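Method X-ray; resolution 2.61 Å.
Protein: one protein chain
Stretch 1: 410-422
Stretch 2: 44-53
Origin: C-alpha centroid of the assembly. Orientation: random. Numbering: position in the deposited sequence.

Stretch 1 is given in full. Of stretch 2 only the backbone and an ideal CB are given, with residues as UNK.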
# COMPACT_ATOMS: atom_id res chain seq x y z
N CYS A 410 9.15 -1.50 -10.95
CA CYS A 410 10.54 -1.08 -10.85
C CYS A 410 11.41 -2.06 -11.62
O CYS A 410 11.32 -3.27 -11.40
CB CYS A 410 10.96 -1.01 -9.38
SG CYS A 410 10.04 0.21 -8.40
N VAL A 411 12.27 -1.55 -12.50
CA VAL A 411 13.13 -2.40 -13.31
C VAL A 411 14.54 -1.84 -13.33
O VAL A 411 14.74 -0.62 -13.32
CB VAL A 411 12.60 -2.56 -14.75
CG1 VAL A 411 11.32 -3.39 -14.78
CG2 VAL A 411 12.37 -1.22 -15.38
N ASN A 412 15.53 -2.74 -13.34
CA ASN A 412 16.92 -2.34 -13.43
C ASN A 412 17.40 -2.46 -14.86
O ASN A 412 17.29 -3.55 -15.45
CB ASN A 412 17.79 -3.20 -12.51
CG ASN A 412 19.17 -2.60 -12.27
OD1 ASN A 412 19.81 -2.10 -13.20
ND2 ASN A 412 19.61 -2.62 -11.02
N PRO A 413 17.92 -1.38 -15.47
CA PRO A 413 18.39 -1.46 -16.86
C PRO A 413 19.66 -2.28 -17.03
O PRO A 413 20.09 -2.48 -18.18
CB PRO A 413 18.65 0.01 -17.23
CG PRO A 413 17.95 0.82 -16.17
CD PRO A 413 18.00 -0.01 -14.93
N LYS A 414 20.27 -2.75 -15.95
CA LYS A 414 21.49 -3.54 -16.08
C LYS A 414 21.22 -4.79 -16.92
O LYS A 414 20.17 -5.42 -16.77
CB LYS A 414 22.02 -3.92 -14.69
CG LYS A 414 23.54 -3.81 -14.57
CD LYS A 414 24.03 -3.92 -13.13
CE LYS A 414 25.54 -3.74 -13.07
NZ LYS A 414 26.06 -3.78 -11.67
N PRO A 415 22.14 -5.18 -17.81
CA PRO A 415 21.89 -6.35 -18.66
C PRO A 415 21.77 -7.64 -17.88
O PRO A 415 21.26 -8.63 -18.43
CB PRO A 415 23.11 -6.37 -19.59
CG PRO A 415 24.19 -5.77 -18.76
CD PRO A 415 23.52 -4.68 -17.97
N ASP A 416 22.22 -7.67 -16.63
CA ASP A 416 22.08 -8.87 -15.81
C ASP A 416 20.61 -9.18 -15.54
O ASP A 416 20.21 -10.35 -15.52
CB ASP A 416 22.83 -8.68 -14.50
CG ASP A 416 24.32 -8.66 -14.69
OD1 ASP A 416 24.78 -9.09 -15.77
OD2 ASP A 416 25.03 -8.19 -13.78
N ASP A 417 19.79 -8.15 -15.34
CA ASP A 417 18.37 -8.31 -15.03
C ASP A 417 17.49 -8.38 -16.28
O ASP A 417 16.30 -8.08 -16.19
CB ASP A 417 17.89 -7.17 -14.13
CG ASP A 417 18.38 -7.29 -12.71
OD1 ASP A 417 19.20 -8.19 -12.43
OD2 ASP A 417 17.94 -6.48 -11.86
N TYR A 418 18.05 -8.78 -17.42
CA TYR A 418 17.29 -8.75 -18.67
C TYR A 418 16.07 -9.66 -18.61
O TYR A 418 14.93 -9.21 -18.79
CB TYR A 418 18.19 -9.16 -19.84
CG TYR A 418 17.44 -9.27 -21.15
CD1 TYR A 418 17.30 -8.17 -21.98
CD2 TYR A 418 16.87 -10.48 -21.55
CE1 TYR A 418 16.62 -8.27 -23.18
CE2 TYR A 418 16.18 -10.58 -22.74
CZ TYR A 418 16.05 -9.47 -23.55
OH TYR A 418 15.37 -9.58 -24.74
N ASP A 419 16.28 -10.96 -18.37
CA ASP A 419 15.18 -11.91 -18.39
C ASP A 419 14.15 -11.61 -17.31
O ASP A 419 12.95 -11.81 -17.52
CB ASP A 419 15.72 -13.34 -18.24
CG ASP A 419 16.49 -13.80 -19.46
OD1 ASP A 419 16.07 -13.46 -20.58
OD2 ASP A 419 17.51 -14.50 -19.30
N GLU A 420 14.59 -11.11 -16.15
CA GLU A 420 13.65 -10.79 -15.09
C GLU A 420 12.85 -9.53 -15.41
O GLU A 420 11.72 -9.38 -14.93
CB GLU A 420 14.39 -10.63 -13.76
CG GLU A 420 14.83 -11.95 -13.15
CD GLU A 420 13.66 -12.86 -12.81
OE1 GLU A 420 12.61 -12.33 -12.39
OE2 GLU A 420 13.80 -14.09 -12.97
N ASN A 421 13.41 -8.62 -16.21
CA ASN A 421 12.63 -7.47 -16.65
C ASN A 421 11.57 -7.87 -17.67
O ASN A 421 10.53 -7.21 -17.78
CB ASN A 421 13.55 -6.40 -17.24
CG ASN A 421 14.47 -5.78 -16.20
OD1 ASN A 421 14.21 -5.84 -15.00
ND2 ASN A 421 15.56 -5.18 -16.66
N MET A 422 11.81 -8.96 -18.40
CA MET A 422 10.82 -9.44 -19.36
C MET A 422 9.53 -9.86 -18.66
O MET A 422 8.43 -9.68 -19.19
CB MET A 422 11.39 -10.60 -20.17
CG MET A 422 12.44 -10.16 -21.17
SD MET A 422 11.71 -9.08 -22.41
CE MET A 422 10.34 -10.11 -22.94
N UNK A 44 18.85 4.13 -11.34
CA UNK A 44 20.10 4.59 -11.94
C UNK A 44 20.96 3.43 -12.43
O UNK A 44 21.09 2.40 -11.77
CB UNK A 44 20.89 5.43 -10.93
N UNK A 45 21.55 3.61 -13.62
CA UNK A 45 22.39 2.60 -14.26
C UNK A 45 23.56 3.28 -14.95
O UNK A 45 23.37 3.99 -15.95
CB UNK A 45 21.58 1.77 -15.26
N UNK A 46 24.77 3.07 -14.43
CA UNK A 46 25.98 3.67 -14.99
C UNK A 46 26.73 2.68 -15.89
O UNK A 46 27.89 2.34 -15.64
CB UNK A 46 26.90 4.15 -13.86
N UNK A 47 26.06 2.22 -16.94
CA UNK A 47 26.66 1.29 -17.87
C UNK A 47 26.42 1.71 -19.31
O UNK A 47 25.65 2.63 -19.60
CB UNK A 47 26.11 -0.12 -17.63
N UNK A 48 27.12 1.02 -20.23
CA UNK A 48 26.95 1.26 -21.65
C UNK A 48 26.01 0.27 -22.33
O UNK A 48 25.49 0.58 -23.41
CB UNK A 48 28.32 1.22 -22.34
N UNK A 49 25.79 -0.91 -21.74
CA UNK A 49 24.94 -1.94 -22.32
C UNK A 49 23.70 -2.12 -21.46
O UNK A 49 23.71 -2.89 -20.49
CB UNK A 49 25.70 -3.26 -22.46
N UNK A 50 22.60 -1.43 -21.77
CA UNK A 50 21.35 -1.60 -21.02
C UNK A 50 20.46 -2.68 -21.61
O UNK A 50 20.45 -2.93 -22.81
CB UNK A 50 20.58 -0.28 -20.97
N UNK A 51 19.70 -3.34 -20.73
CA UNK A 51 18.75 -4.34 -21.21
C UNK A 51 17.43 -3.73 -21.66
O UNK A 51 16.65 -4.41 -22.32
CB UNK A 51 18.49 -5.38 -20.11
N UNK A 52 17.18 -2.47 -21.32
CA UNK A 52 16.01 -1.76 -21.81
C UNK A 52 16.24 -0.26 -21.72
O UNK A 52 17.05 0.22 -20.92
CB UNK A 52 14.76 -2.16 -21.02
N UNK A 53 15.52 0.48 -22.56
CA UNK A 53 15.68 1.92 -22.72
C UNK A 53 14.30 2.57 -22.79
O UNK A 53 13.39 2.04 -23.44
CB UNK A 53 16.50 2.25 -23.97

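Stretch 1 runs from the end of a strand through a proline-rich turn into a helix, and stretch 2 packs mainly against that turn. At position 44 the CA-to-CB bond points away, and nothing of stretch 1 lies within 5.5 Å of the ideal CB. The phi of -59° and psi of 138° admit most residues, proline included; the residue is Pro-44.

Position 45 is extended and directs its CB toward stretch 1, 3.9 Å from CG of Pro-413. Beyond lie the backbone of Lys-414 and the ring of Pro-415, a surface suited to a long aliphatic or aromatic side chain. The residue is Tyr-45, with chi1 in t. One face of its ring covers Pro-413 O and Lys-414 CA, the latter 4.1 Å from the ring centroid in a CH-pi contact. Its CE1 lies 3.4 Å from CG of Lys-414, while its OH reaches 3.4 Å from CD of Pro-415 and donates a weak hydrogen bond to the carbonyl O of position 49 (2.6 Å).

Positions 46 and 48 are out of reach and set little demand; they hold Thr-46 and Ser-48. At 47 an ideal CB would point toward stretch 1 yet remain 5.3 Å from CD of Pro-415, so small residues are possible; the residue is Gly-47.

The CB of position 49 points sideways, 4.7 Å from CG of Pro-415, leaving room for a small or branched side chain. Thr-49 places OG1 3.6 Å from that CG.

At position 50, phi is -90° and the ideal CB sits 3.6 Å from Pro-413 O. A compact residue fits, proline among others. Pro-50 directs its CA to Pro-413 O in a 3.2 Å CA-H...O contact, and its CB is 4.4 Å from CB of Pro-413.

Position 51 is the most confined: its N donates to Pro-413 O (2.7 Å, 167°), and its CB points toward stretch 1, 3.6 Å from CD1 of Tyr-418, at the ring edge, and 3.8 Å from CA of Pro-415. Such close walls, with a carbonyl and an amide nearby, favour a small polar residue or alanine. Ser-51, with chi1 in p, has its OG 3.2 Å from Lys-414 O and accepts a weak bond from ND2 of Asn-421 (3.3 Å).

Position 52 is extended, its CB sideways and 5.4 Å from ND2 of Asn-421, leaving space for a medium or long side chain. Leu-52 brings CD1 to 3.6 Å from CA of Pro-413 and CD2 to 4.3 Å from CG2 of Val-411.

Position 53 points away, tolerating many residues; it is Ile-53, which makes no contact.

Stretch 2, residues 44-53: PYTGSTPSLI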
# COMPACT_ATOMS: atom_id res chain seq x y z
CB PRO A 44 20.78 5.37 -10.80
CG PRO A 44 20.04 4.96 -9.55
CD PRO A 44 18.65 4.71 -10.00
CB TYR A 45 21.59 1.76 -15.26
CG TYR A 45 22.45 0.87 -16.12
CD1 TYR A 45 23.25 -0.11 -15.56
CD2 TYR A 45 22.46 1.01 -17.51
CE1 TYR A 45 24.04 -0.93 -16.35
CE2 TYR A 45 23.24 0.20 -18.30
CZ TYR A 45 24.03 -0.77 -17.71
OH TYR A 45 24.81 -1.58 -18.51
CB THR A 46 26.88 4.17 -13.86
OG1 THR A 46 27.31 3.06 -13.07
CG2 THR A 46 26.12 5.14 -12.98
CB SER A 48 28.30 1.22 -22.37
OG SER A 48 28.94 -0.02 -22.16
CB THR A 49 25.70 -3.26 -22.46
OG1 THR A 49 26.02 -3.77 -21.16
CG2 THR A 49 26.98 -3.08 -23.27
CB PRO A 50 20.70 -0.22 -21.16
CG PRO A 50 21.14 0.24 -22.51
CD PRO A 50 22.52 -0.34 -22.75
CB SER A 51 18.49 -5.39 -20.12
OG SER A 51 17.92 -4.81 -18.97
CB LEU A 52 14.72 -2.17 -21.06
CG LEU A 52 14.43 -1.98 -19.57
CD1 LEU A 52 15.49 -2.61 -18.67
CD2 LEU A 52 14.20 -0.52 -19.19
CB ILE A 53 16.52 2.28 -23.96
CG1 ILE A 53 17.98 1.87 -23.75
CG2 ILE A 53 16.45 3.77 -24.27
CD1 ILE A 53 18.65 2.63 -22.62
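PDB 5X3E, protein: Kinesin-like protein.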